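Local structure of lyase/mutase (Burkholderia cenocepacia, 4LSB) at residues Val92-Glu97 with Ala117-Gly122; Ala76-Ile81 with Arg112-Ala117; Ile34-Asp39 with Ala53-Ser58; Gly122-Ala127 with Phe159-Arg164. The protein is a lyase/mutase-type enzyme with a TIM-barrel fold that holds a magnesium ion at one end of its barrel. All coordinates share one frame; numbering follows the deposited sequence.

Overall arrangement
The four contacts follow one arc of the TIM barrel. Contact 3 comes first along the chain, where the loop after strand 32-34 meets strand 54-55; the segments of contacts 1 and 2 then alternate, and contact 4 comes last. Contact 1 is central: its centre is about 10 Å from that of contact 3, about 9 Å from contact 4 and about 7 Å from contact 2. It shares strand 121-125 with contact 4, and strands 54-55, 92-95, 121-125 and 160-164 lie side by side in the parallel sheet. Contact 2 pairs helices 74-88 and 104-116 outside the strands. Contacts 1 and 3 supply E97 and S58, so residues just past two neighbouring strands bind the same magnesium ion.

Contact 1: residues Val92-Glu97 with Ala117-Gly122; sequences VSADLE and AGAVGG. With MG (magnesium ion), chain E.
V92 turns its carbonyl, rather than its side chain, to the opposing segment: V92 O accepts from V120 N at 3.1 Å and also lies beside A119 CA. A water extends this junction, receiving the N-H of V92 and donating to G118 O; G118 is the positive-phi residue of the Schellman motif that ends helix 104-116. Two residues on, A94 N bonds to G121 O at 2.8 Å; the N-H...O angle is almost straight (169°), yet the donor stands 41° above the carbonyl plane. G122 pairs with A94 in parallel register and, lacking a side chain, lets A94 O come to 3.0 Å from G122 CA while L96 CD1 sits 4.3 Å from the same carbon. On that face A94 CB meets A119 CB at 4.1 Å. Beyond the strand, D95 OD1 receives the N-H of E97 in an Asx turn, and E97 OE2 binds the magnesium ion at 2.1 Å, with S58 as the other protein ligand. Strand 92-95 lies between strands 54-55 and 121-125; helix 74-88 packs through I81 on A94 and L96, helix 104-116 packs on L96, and helix 14-25 covers S93 and V120.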
loop_
_atom_site.group_PDB
_atom_site.type_symbol
_atom_site.label_atom_id
_atom_site.label_comp_id
_atom_site.label_asym_id
_atom_site.label_seq_id
_atom_site.Cartn_x
_atom_site.Cartn_y
_atom_site.Cartn_z
ATOM N N VAL B 92 16.508 2.543 -9.243
ATOM C CA VAL B 92 16.123 2.053 -7.917
ATOM C C VAL B 92 17.345 1.626 -7.114
ATOM O O VAL B 92 18.126 0.776 -7.537
ATOM C CB VAL B 92 15.154 0.855 -8.009
ATOM C CG1 VAL B 92 14.894 0.258 -6.641
ATOM C CG2 VAL B 92 13.857 1.274 -8.644
ATOM N N SER B 93 17.509 2.236 -5.956
ATOM C CA SER B 93 18.463 1.815 -4.964
ATOM C C SER B 93 17.753 0.944 -3.977
ATOM O O SER B 93 16.785 1.369 -3.338
ATOM C CB SER B 93 19.043 3.005 -4.198
ATOM O OG SER B 93 20.218 2.578 -3.521
ATOM N N ALA B 94 18.266 -0.263 -3.805
ATOM C CA ALA B 94 17.636 -1.250 -2.966
ATOM C C ALA B 94 18.193 -1.306 -1.573
ATOM O O ALA B 94 19.376 -1.421 -1.364
ATOM C CB ALA B 94 17.815 -2.611 -3.612
ATOM N N ASP B 95 17.304 -1.302 -0.609
ATOM C CA ASP B 95 17.641 -1.586 0.765
ATOM C C ASP B 95 17.842 -3.107 0.863
ATOM O O ASP B 95 16.891 -3.842 0.663
ATOM C CB ASP B 95 16.480 -1.131 1.612
ATOM C CG ASP B 95 16.652 -1.413 3.072
ATOM O OD1 ASP B 95 17.690 -1.988 3.508
ATOM O OD2 ASP B 95 15.721 -0.973 3.771
ATOM N N LEU B 96 19.083 -3.533 1.120
ATOM C CA LEU B 96 19.468 -4.965 1.131
ATOM C C LEU B 96 19.907 -5.371 2.513
ATOM O O LEU B 96 20.723 -6.290 2.692
ATOM C CB LEU B 96 20.585 -5.203 0.143
ATOM C CG LEU B 96 20.188 -4.847 -1.257
ATOM C CD1 LEU B 96 21.411 -4.872 -2.158
ATOM C CD2 LEU B 96 19.047 -5.735 -1.735
ATOM N N GLU B 97 19.348 -4.667 3.492
ATOM C CA GLU B 97 19.539 -4.984 4.916
ATOM C C GLU B 97 21.041 -5.186 5.164
ATOM O O GLU B 97 21.864 -4.390 4.702
ATOM C CB GLU B 97 18.757 -6.268 5.260
ATOM C CG GLU B 97 17.315 -6.283 4.773
ATOM C CD GLU B 97 16.371 -5.729 5.814
ATOM O OE1 GLU B 97 15.535 -6.502 6.346
ATOM O OE2 GLU B 97 16.498 -4.534 6.094
ATOM N N ALA B 117 17.761 -8.285 -10.418
ATOM C CA ALA B 117 16.383 -7.803 -10.252
ATOM C C ALA B 117 16.122 -6.416 -10.776
ATOM O O ALA B 117 14.963 -5.976 -10.829
ATOM C CB ALA B 117 15.963 -7.885 -8.788
ATOM N N GLY B 118 17.179 -5.697 -11.166
ATOM C CA GLY B 118 17.063 -4.447 -11.843
ATOM C C GLY B 118 17.527 -3.213 -11.102
ATOM O O GLY B 118 17.499 -2.101 -11.633
ATOM N N ALA B 119 17.978 -3.398 -9.873
ATOM C CA ALA B 119 18.511 -2.285 -9.103
ATOM C C ALA B 119 19.840 -1.788 -9.691
ATOM O O ALA B 119 20.649 -2.556 -10.199
ATOM C CB ALA B 119 18.666 -2.671 -7.642
ATOM N N VAL B 120 20.058 -0.487 -9.579
ATOM C CA VAL B 120 21.325 0.084 -9.985
ATOM C C VAL B 120 22.117 0.586 -8.803
ATOM O O VAL B 120 23.172 1.192 -8.936
ATOM C CB VAL B 120 21.156 1.180 -11.009
ATOM C CG1 VAL B 120 20.695 0.621 -12.331
ATOM C CG2 VAL B 120 20.204 2.262 -10.517
ATOM N N GLY B 121 21.604 0.371 -7.618
ATOM C CA GLY B 121 22.337 0.644 -6.422
ATOM C C GLY B 121 21.713 -0.108 -5.265
ATOM O O GLY B 121 20.609 -0.672 -5.358
ATOM N N GLY B 122 22.402 -0.107 -4.164
ATOM C CA GLY B 122 21.821 -0.671 -2.924
ATOM C C GLY B 122 22.692 -0.473 -1.709
ATOM O O GLY B 122 23.849 -0.115 -1.851
HETATM MG MG MG E . 15.807 -3.051 7.382
HETATM O O HOH W 1 16.996 0.646 -11.368
HETATM O O HOH W 2 17.447 -1.697 6.223
HETATM O O HOH W 3 17.410 -3.539 8.782
HETATM O O HOH W 4 15.169 -1.360 8.305
#

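Contact 2: residues Ala76-Ile81 with Arg112-Ala117; sequences AMLDHI and RLAAEA
L78 meets L113 with CG anti to its own carbonyl carbon (chi1 -68°), and a nearly straight chi2 (175°) carries CD1 onward to L113 CB at 3.6 Å. The other branch, CD2, rests on the backbone, 3.4 Å from L113 O, a carbonyl already engaged by the helical N-H of A117. The two leucine side chains cross obliquely, with the two CD1 methyls also in contact. I81, one turn later, divides its work between two branches: CG2 lies against A117 CB at 3.9 Å, while CD1 reaches A114 CB at 4.2 Å. The A117 methyl meets both residues of helix 74-88, CB lying 3.6 Å from L78 O and touching I81 CG2. The side chains that meet are all apolar, though two backbone carbonyls also take part. The axes approach to 9.4 Å with their directions 32° apart, A114 and A117 offering only methyl side chains at the interface. L78 and L113 form its partly exposed margin, whereas I81 and A114 are buried against the barrel, where I81 also meets A94 and A119 and A114 meets L96. Such side-by-side packing of successive, roughly parallel helices, with the intervening strand 92-95 beneath them, is characteristic of the outer helical layer of a TIM barrel.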
loop_
_atom_site.group_PDB
_atom_site.type_symbol
_atom_site.label_atom_id
_atom_site.label_comp_id
_atom_site.label_asym_id
_atom_site.label_seq_id
_atom_site.Cartn_x
_atom_site.Cartn_y
_atom_site.Cartn_z
ATOM N N ALA B 76 11.837 -12.443 -1.297
ATOM C CA ALA B 76 10.708 -11.532 -1.202
ATOM C C ALA B 76 11.186 -10.133 -1.615
ATOM O O ALA B 76 10.568 -9.465 -2.453
ATOM C CB ALA B 76 10.151 -11.519 0.244
ATOM N N MET B 77 12.336 -9.735 -1.102
ATOM C CA MET B 77 12.905 -8.410 -1.465
ATOM C C MET B 77 13.290 -8.327 -2.948
ATOM O O MET B 77 13.065 -7.327 -3.618
ATOM C CB MET B 77 14.113 -8.054 -0.595
ATOM C CG MET B 77 14.445 -6.574 -0.600
ATOM S SD MET B 77 13.019 -5.539 -0.082
ATOM C CE MET B 77 12.921 -5.893 1.668
ATOM N N LEU B 78 13.860 -9.396 -3.468
ATOM C CA LEU B 78 14.247 -9.398 -4.875
ATOM C C LEU B 78 13.032 -9.237 -5.788
ATOM O O LEU B 78 13.080 -8.506 -6.775
ATOM C CB LEU B 78 15.053 -10.651 -5.223
ATOM C CG LEU B 78 16.446 -10.746 -4.579
ATOM C CD1 LEU B 78 17.039 -12.115 -4.933
ATOM C CD2 LEU B 78 17.378 -9.662 -5.084
ATOM N N ASP B 79 11.942 -9.944 -5.481
ATOM C CA ASP B 79 10.700 -9.754 -6.196
ATOM C C ASP B 79 10.214 -8.299 -6.095
ATOM O O ASP B 79 9.755 -7.732 -7.102
ATOM C CB ASP B 79 9.594 -10.709 -5.688
ATOM C CG ASP B 79 9.827 -12.154 -6.105
ATOM O OD1 ASP B 79 10.495 -12.406 -7.126
ATOM O OD2 ASP B 79 9.329 -13.050 -5.393
ATOM N N HIS B 80 10.317 -7.741 -4.889
ATOM C CA HIS B 80 9.856 -6.368 -4.576
ATOM C C HIS B 80 10.683 -5.360 -5.382
ATOM O O HIS B 80 10.146 -4.452 -6.031
ATOM C CB HIS B 80 9.959 -6.131 -3.062
ATOM C CG HIS B 80 9.526 -4.761 -2.595
ATOM N ND1 HIS B 80 8.257 -4.263 -2.788
ATOM C CD2 HIS B 80 10.194 -3.810 -1.897
ATOM C CE1 HIS B 80 8.166 -3.059 -2.244
ATOM N NE2 HIS B 80 9.324 -2.772 -1.680
ATOM N N ILE B 81 11.986 -5.540 -5.390
ATOM C CA ILE B 81 12.838 -4.671 -6.203
ATOM C C ILE B 81 12.382 -4.698 -7.648
ATOM O O ILE B 81 12.191 -3.641 -8.274
ATOM C CB ILE B 81 14.295 -5.107 -6.148
ATOM C CG1 ILE B 81 14.871 -4.830 -4.775
ATOM C CG2 ILE B 81 15.079 -4.381 -7.220
ATOM C CD1 ILE B 81 16.181 -5.580 -4.546
ATOM N N ARG B 112 24.731 -9.208 -6.463
ATOM C CA ARG B 112 24.500 -9.719 -7.842
ATOM C C ARG B 112 23.042 -9.944 -8.121
ATOM O O ARG B 112 22.558 -9.618 -9.188
ATOM C CB ARG B 112 25.211 -11.045 -8.079
ATOM C CG ARG B 112 26.709 -10.992 -8.080
ATOM C CD ARG B 112 27.254 -12.304 -8.665
ATOM N NE ARG B 112 27.341 -13.316 -7.599
ATOM C CZ ARG B 112 28.320 -13.359 -6.688
ATOM N NH1 ARG B 112 29.315 -12.473 -6.746
ATOM N NH2 ARG B 112 28.304 -14.299 -5.727
ATOM N N LEU B 113 22.357 -10.556 -7.159
ATOM C CA LEU B 113 20.922 -10.805 -7.291
ATOM C C LEU B 113 20.095 -9.514 -7.365
ATOM O O LEU B 113 19.093 -9.440 -8.068
ATOM C CB LEU B 113 20.426 -11.676 -6.135
ATOM C CG LEU B 113 20.936 -13.132 -6.188
ATOM C CD1 LEU B 113 20.659 -13.828 -4.866
ATOM C CD2 LEU B 113 20.375 -13.891 -7.379
ATOM N N ALA B 114 20.506 -8.506 -6.617
ATOM C CA ALA B 114 19.756 -7.255 -6.590
ATOM C C ALA B 114 19.917 -6.591 -7.937
ATOM O O ALA B 114 18.971 -6.073 -8.485
ATOM C CB ALA B 114 20.238 -6.339 -5.492
ATOM N N ALA B 115 21.114 -6.667 -8.511
ATOM C CA ALA B 115 21.326 -6.113 -9.843
ATOM C C ALA B 115 20.507 -6.868 -10.879
ATOM O O ALA B 115 19.872 -6.264 -11.749
ATOM C CB ALA B 115 22.817 -6.111 -10.209
ATOM N N GLU B 116 20.472 -8.199 -10.750
ATOM C CA GLU B 116 19.737 -9.023 -11.675
ATOM C C GLU B 116 18.259 -8.624 -11.614
ATOM O O GLU B 116 17.598 -8.555 -12.646
ATOM C CB GLU B 116 19.989 -10.485 -11.320
ATOM C CG GLU B 116 19.510 -11.530 -12.289
ATOM C CD GLU B 116 19.981 -12.929 -11.836
ATOM O OE1 GLU B 116 20.996 -13.429 -12.403
ATOM O OE2 GLU B 116 19.385 -13.510 -10.880
ATOM N N ALA B 117 17.761 -8.285 -10.418
ATOM C CA ALA B 117 16.383 -7.803 -10.252
ATOM C C ALA B 117 16.122 -6.416 -10.776
ATOM O O ALA B 117 14.963 -5.976 -10.829
ATOM C CB ALA B 117 15.963 -7.885 -8.788
#

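Contact 3: residues Ile34-Asp39 with Ala53-Ser58; sequences IPNPWD and ALATTS. With MG (magnesium ion), chain E.
The carboxamide of N36 holds T56 O almost in its own plane, 3° out, with ND2 donating at 3.2 Å. ND2 stands well above the carbonyl plane of T56, however. N36 OD1 accepts from V241 N, which holds the other end of the amide, and A55 CB touches ND2 at 3.5 Å. The indole of W38 has N36 O at its edge, in plane, and its ring meets F253 of the second subunit with planes at about 85°. Across the middle, A55 N bonds to P35 O at 2.9 Å; P37 CD rests against L54 CB at 4.1 Å, the two side chains crossing at about a right angle. I34 CD1 lies 3.6 Å from L54 O and also meets A53 CB. A water takes the N-H of T57 and donates to P37 O. P35 CD lies 3.3 Å from A53 O, a buried carbonyl with no hydrogen-bond partner in the model; proline, lacking an N-H, cannot supply one. This join between the barrel's first two strands thus rests mainly on apolar packing, with two direct hydrogen bonds and one water bridge, and probably helps fix the start of helix 58-64, where S58 OG binds magnesium at 2.4 Å.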
loop_
_atom_site.group_PDB
_atom_site.type_symbol
_atom_site.label_atom_id
_atom_site.label_comp_id
_atom_site.label_asym_id
_atom_site.label_seq_id
_atom_site.Cartn_x
_atom_site.Cartn_y
_atom_site.Cartn_z
ATOM N N ILE B 34 15.842 11.084 -2.432
ATOM C CA ILE B 34 15.517 9.780 -2.946
ATOM C C ILE B 34 14.374 9.229 -2.080
ATOM O O ILE B 34 14.565 8.807 -0.920
ATOM C CB ILE B 34 16.730 8.845 -3.044
ATOM C CG1 ILE B 34 16.328 7.538 -3.735
ATOM C CG2 ILE B 34 17.336 8.551 -1.688
ATOM C CD1 ILE B 34 17.512 6.715 -4.209
ATOM N N PRO B 35 13.134 9.325 -2.605
ATOM C CA PRO B 35 12.009 8.912 -1.769
ATOM C C PRO B 35 11.796 7.425 -1.810
ATOM O O PRO B 35 12.342 6.725 -2.694
ATOM C CB PRO B 35 10.850 9.663 -2.404
ATOM C CG PRO B 35 11.178 9.637 -3.841
ATOM C CD PRO B 35 12.669 9.840 -3.903
ATOM N N ASN B 36 10.985 6.937 -0.875
ATOM C CA ASN B 36 10.840 5.519 -0.599
ATOM C C ASN B 36 9.363 5.018 -0.744
ATOM O O ASN B 36 8.638 4.960 0.218
ATOM C CB ASN B 36 11.311 5.158 0.821
ATOM C CG ASN B 36 12.759 5.580 1.122
ATOM O OD1 ASN B 36 13.037 6.761 1.366
ATOM N ND2 ASN B 36 13.679 4.628 1.108
ATOM N N PRO B 37 8.961 4.657 -1.941
ATOM C CA PRO B 37 7.716 3.922 -2.132
ATOM C C PRO B 37 7.811 2.513 -1.615
ATOM O O PRO B 37 8.920 2.033 -1.372
ATOM C CB PRO B 37 7.590 3.906 -3.640
ATOM C CG PRO B 37 8.967 3.756 -4.053
ATOM C CD PRO B 37 9.811 4.549 -3.129
ATOM N N TRP B 38 6.648 1.870 -1.382
ATOM C CA TRP B 38 6.568 0.507 -0.864
ATOM C C TRP B 38 5.660 -0.404 -1.709
ATOM O O TRP B 38 5.485 -1.566 -1.377
ATOM C CB TRP B 38 6.091 0.486 0.629
ATOM C CG TRP B 38 4.715 1.031 0.787
ATOM C CD1 TRP B 38 3.540 0.319 0.792
ATOM C CD2 TRP B 38 4.350 2.400 0.859
ATOM N NE1 TRP B 38 2.475 1.176 0.918
ATOM C CE2 TRP B 38 2.953 2.454 0.993
ATOM C CE3 TRP B 38 5.078 3.592 0.960
ATOM C CZ2 TRP B 38 2.261 3.675 1.127
ATOM C CZ3 TRP B 38 4.365 4.796 1.048
ATOM C CH2 TRP B 38 3.008 4.817 1.146
ATOM N N ASP B 39 5.121 0.125 -2.801
ATOM C CA ASP B 39 4.372 -0.664 -3.744
ATOM C C ASP B 39 4.429 -0.032 -5.144
ATOM O O ASP B 39 5.025 1.047 -5.349
ATOM C CB ASP B 39 2.935 -0.926 -3.226
ATOM C CG ASP B 39 2.090 0.317 -3.095
ATOM O OD1 ASP B 39 2.460 1.396 -3.631
ATOM O OD2 ASP B 39 1.050 0.182 -2.372
ATOM N N ALA B 53 14.907 9.264 -8.757
ATOM C CA ALA B 53 15.323 7.937 -8.327
ATOM C C ALA B 53 14.392 7.518 -7.256
ATOM O O ALA B 53 13.725 8.368 -6.657
ATOM C CB ALA B 53 16.721 8.019 -7.783
ATOM N N LEU B 54 14.361 6.237 -6.965
ATOM C CA LEU B 54 13.556 5.699 -5.836
ATOM C C LEU B 54 14.433 4.769 -5.002
ATOM O O LEU B 54 15.364 4.166 -5.529
ATOM C CB LEU B 54 12.332 4.906 -6.394
ATOM C CG LEU B 54 11.463 5.662 -7.393
ATOM C CD1 LEU B 54 10.437 4.726 -8.002
ATOM C CD2 LEU B 54 10.768 6.811 -6.742
ATOM N N ALA B 55 14.108 4.629 -3.709
ATOM C CA ALA B 55 14.748 3.681 -2.852
ATOM C C ALA B 55 13.696 2.801 -2.200
ATOM O O ALA B 55 12.640 3.263 -1.707
ATOM C CB ALA B 55 15.573 4.385 -1.788
ATOM N N THR B 56 13.983 1.520 -2.114
ATOM C CA THR B 56 13.050 0.630 -1.430
ATOM C C THR B 56 13.222 0.847 0.062
ATOM O O THR B 56 14.187 1.516 0.511
ATOM C CB THR B 56 13.257 -0.826 -1.817
ATOM O OG1 THR B 56 14.520 -1.249 -1.386
ATOM C CG2 THR B 56 13.138 -1.026 -3.327
ATOM N N THR B 57 12.229 0.412 0.826
ATOM C CA THR B 57 12.208 0.566 2.277
ATOM C C THR B 57 11.759 -0.779 2.837
ATOM O O THR B 57 10.636 -1.202 2.640
ATOM C CB THR B 57 11.268 1.708 2.746
ATOM O OG1 THR B 57 10.987 1.588 4.136
ATOM C CG2 THR B 57 9.958 1.739 1.968
ATOM N N SER B 58 12.690 -1.486 3.447
ATOM C CA SER B 58 12.362 -2.738 4.116
ATOM C C SER B 58 11.243 -2.508 5.171
ATOM O O SER B 58 10.401 -3.379 5.389
ATOM C CB SER B 58 13.634 -3.329 4.786
ATOM O OG SER B 58 14.121 -2.409 5.780
HETATM MG MG MG E . 15.807 -3.051 7.382
HETATM O O HOH W 5 10.080 -0.438 -0.669
HETATM O O HOH W 3 17.410 -3.539 8.782
HETATM O O HOH W 2 17.447 -1.697 6.223
HETATM O O HOH W 4 15.169 -1.360 8.305
#

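Contact 4: residues Gly122-Ala127 with Phe159-Arg164; sequences GSIEDA and FTLTAR
G122 and F159 open the tight part of this strand pair, where F159 CZ comes to 3.3 Å from G122 N, the same nitrogen that donates to T160 O. Parallel pairing continues through T162 N to G122 O at 2.8 Å, I124 N to T162 O, and R164 N to I124 O. L161 CD1 packs against G122 O and meets I124 CG1 at 4.1 Å, on the face covered by helices 104-116 and 138-153. Pairing slackens at the C-terminal end: D126 N to R164 O is weak, and a water donates to both I124 O and R164 O. On the opposite face, R164, the one partly exposed residue among those in contact, lies side by side with E125, pointing the same way. E125 OE1 sits over the centre of the guanidinium, 3.3 Å above its plane, in a salt bridge to R164 NH2 at 3.4 Å that is purely electrostatic, as no N-H points at the oxygen. A bend at chi3 (59°) turns NE, which pairs with E166. A second water lies at the guanidinium edge, accepting from R164 NH1 at 3.0 Å and bonding to S123 OG. The arginine's rotation is thus probably set by E166 and this water, while its charge may offset that of the carboxylates gathered close to the magnesium ion.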
loop_
_atom_site.group_PDB
_atom_site.type_symbol
_atom_site.label_atom_id
_atom_site.label_comp_id
_atom_site.label_asym_id
_atom_site.label_seq_id
_atom_site.Cartn_x
_atom_site.Cartn_y
_atom_site.Cartn_z
ATOM N N GLY B 122 22.402 -0.107 -4.164
ATOM C CA GLY B 122 21.821 -0.671 -2.924
ATOM C C GLY B 122 22.692 -0.473 -1.709
ATOM O O GLY B 122 23.849 -0.115 -1.851
ATOM N N SER B 123 22.113 -0.740 -0.525
ATOM C CA SER B 123 22.735 -0.557 0.777
ATOM C C SER B 123 23.026 -1.865 1.507
ATOM O O SER B 123 22.179 -2.766 1.558
ATOM C CB SER B 123 21.851 0.300 1.713
ATOM O OG SER B 123 20.553 -0.248 1.995
ATOM N N ILE B 124 24.188 -1.921 2.121
ATOM C CA ILE B 124 24.581 -3.030 2.990
ATOM C C ILE B 124 24.919 -2.446 4.335
ATOM O O ILE B 124 25.824 -1.625 4.454
ATOM C CB ILE B 124 25.789 -3.821 2.447
ATOM C CG1 ILE B 124 25.464 -4.483 1.110
ATOM C CG2 ILE B 124 26.213 -4.922 3.408
ATOM C CD1 ILE B 124 24.357 -5.549 1.121
ATOM N N GLU B 125 24.196 -2.898 5.346
ATOM C CA GLU B 125 24.412 -2.389 6.682
ATOM C C GLU B 125 25.225 -3.312 7.562
ATOM O O GLU B 125 25.356 -4.517 7.276
ATOM C CB GLU B 125 23.087 -2.043 7.338
ATOM C CG GLU B 125 22.185 -3.210 7.600
ATOM C CD GLU B 125 20.711 -2.824 7.735
ATOM O OE1 GLU B 125 20.154 -1.988 6.973
ATOM O OE2 GLU B 125 20.088 -3.435 8.609
ATOM N N ASP B 126 25.769 -2.754 8.637
ATOM C CA ASP B 126 26.614 -3.535 9.599
ATOM C C ASP B 126 25.899 -3.963 10.892
ATOM O O ASP B 126 26.515 -4.107 11.929
ATOM C CB ASP B 126 27.909 -2.756 9.900
ATOM C CG ASP B 126 27.644 -1.352 10.494
ATOM O OD1 ASP B 126 26.483 -1.116 10.814
ATOM O OD2 ASP B 126 28.579 -0.548 10.641
ATOM N N ALA B 127 24.588 -4.130 10.828
ATOM C CA ALA B 127 23.816 -4.654 11.932
ATOM C C ALA B 127 23.719 -6.153 11.752
ATOM O O ALA B 127 23.331 -6.640 10.697
ATOM C CB ALA B 127 22.424 -4.049 11.994
ATOM N N PHE B 159 27.296 0.410 -10.445
ATOM C CA PHE B 159 26.355 0.094 -9.360
ATOM C C PHE B 159 26.748 0.960 -8.177
ATOM O O PHE B 159 27.931 0.971 -7.777
ATOM C CB PHE B 159 26.401 -1.387 -9.011
ATOM C CG PHE B 159 25.428 -1.808 -7.917
ATOM C CD1 PHE B 159 25.734 -1.631 -6.577
ATOM C CD2 PHE B 159 24.230 -2.413 -8.250
ATOM C CE1 PHE B 159 24.854 -2.027 -5.610
ATOM C CE2 PHE B 159 23.347 -2.791 -7.289
ATOM C CZ PHE B 159 23.659 -2.597 -5.953
ATOM N N THR B 160 25.801 1.746 -7.681
ATOM C CA THR B 160 26.077 2.689 -6.599
ATOM C C THR B 160 25.824 2.028 -5.264
ATOM O O THR B 160 24.660 1.813 -4.875
ATOM C CB THR B 160 25.237 3.959 -6.701
ATOM O OG1 THR B 160 25.575 4.619 -7.915
ATOM C CG2 THR B 160 25.511 4.873 -5.513
ATOM N N LEU B 161 26.936 1.621 -4.616
ATOM C CA LEU B 161 26.907 0.945 -3.333
ATOM C C LEU B 161 26.890 1.918 -2.156
ATOM O O LEU B 161 27.798 2.710 -1.982
ATOM C CB LEU B 161 28.039 -0.063 -3.130
ATOM C CG LEU B 161 28.013 -0.796 -1.773
ATOM C CD1 LEU B 161 26.936 -1.855 -1.671
ATOM C CD2 LEU B 161 29.356 -1.452 -1.453
ATOM N N THR B 162 25.829 1.815 -1.357
ATOM C CA THR B 162 25.731 2.568 -0.103
ATOM C C THR B 162 26.139 1.641 1.047
ATOM O O THR B 162 25.552 0.582 1.229
ATOM C CB THR B 162 24.315 3.122 0.116
ATOM O OG1 THR B 162 23.937 3.975 -0.953
ATOM C CG2 THR B 162 24.252 3.926 1.402
ATOM N N ALA B 163 27.151 2.048 1.821
ATOM C CA ALA B 163 27.557 1.335 2.991
ATOM C C ALA B 163 26.940 2.039 4.204
ATOM O O ALA B 163 27.070 3.270 4.346
ATOM C CB ALA B 163 29.080 1.329 3.105
ATOM N N ARG B 164 26.184 1.270 4.984
ATOM C CA ARG B 164 25.520 1.750 6.207
ATOM C C ARG B 164 26.228 1.349 7.500
ATOM O O ARG B 164 26.649 0.198 7.708
ATOM C CB ARG B 164 24.073 1.246 6.257
ATOM C CG ARG B 164 23.105 2.074 5.418
ATOM C CD ARG B 164 21.691 1.534 5.327
ATOM N NE ARG B 164 21.062 1.421 6.636
ATOM C CZ ARG B 164 19.767 1.291 6.830
ATOM N NH1 ARG B 164 18.907 1.295 5.827
ATOM N NH2 ARG B 164 19.321 1.166 8.053
HETATM O O HOH W 6 18.981 1.775 2.818
HETATM O O HOH W 7 27.962 -2.039 6.324
#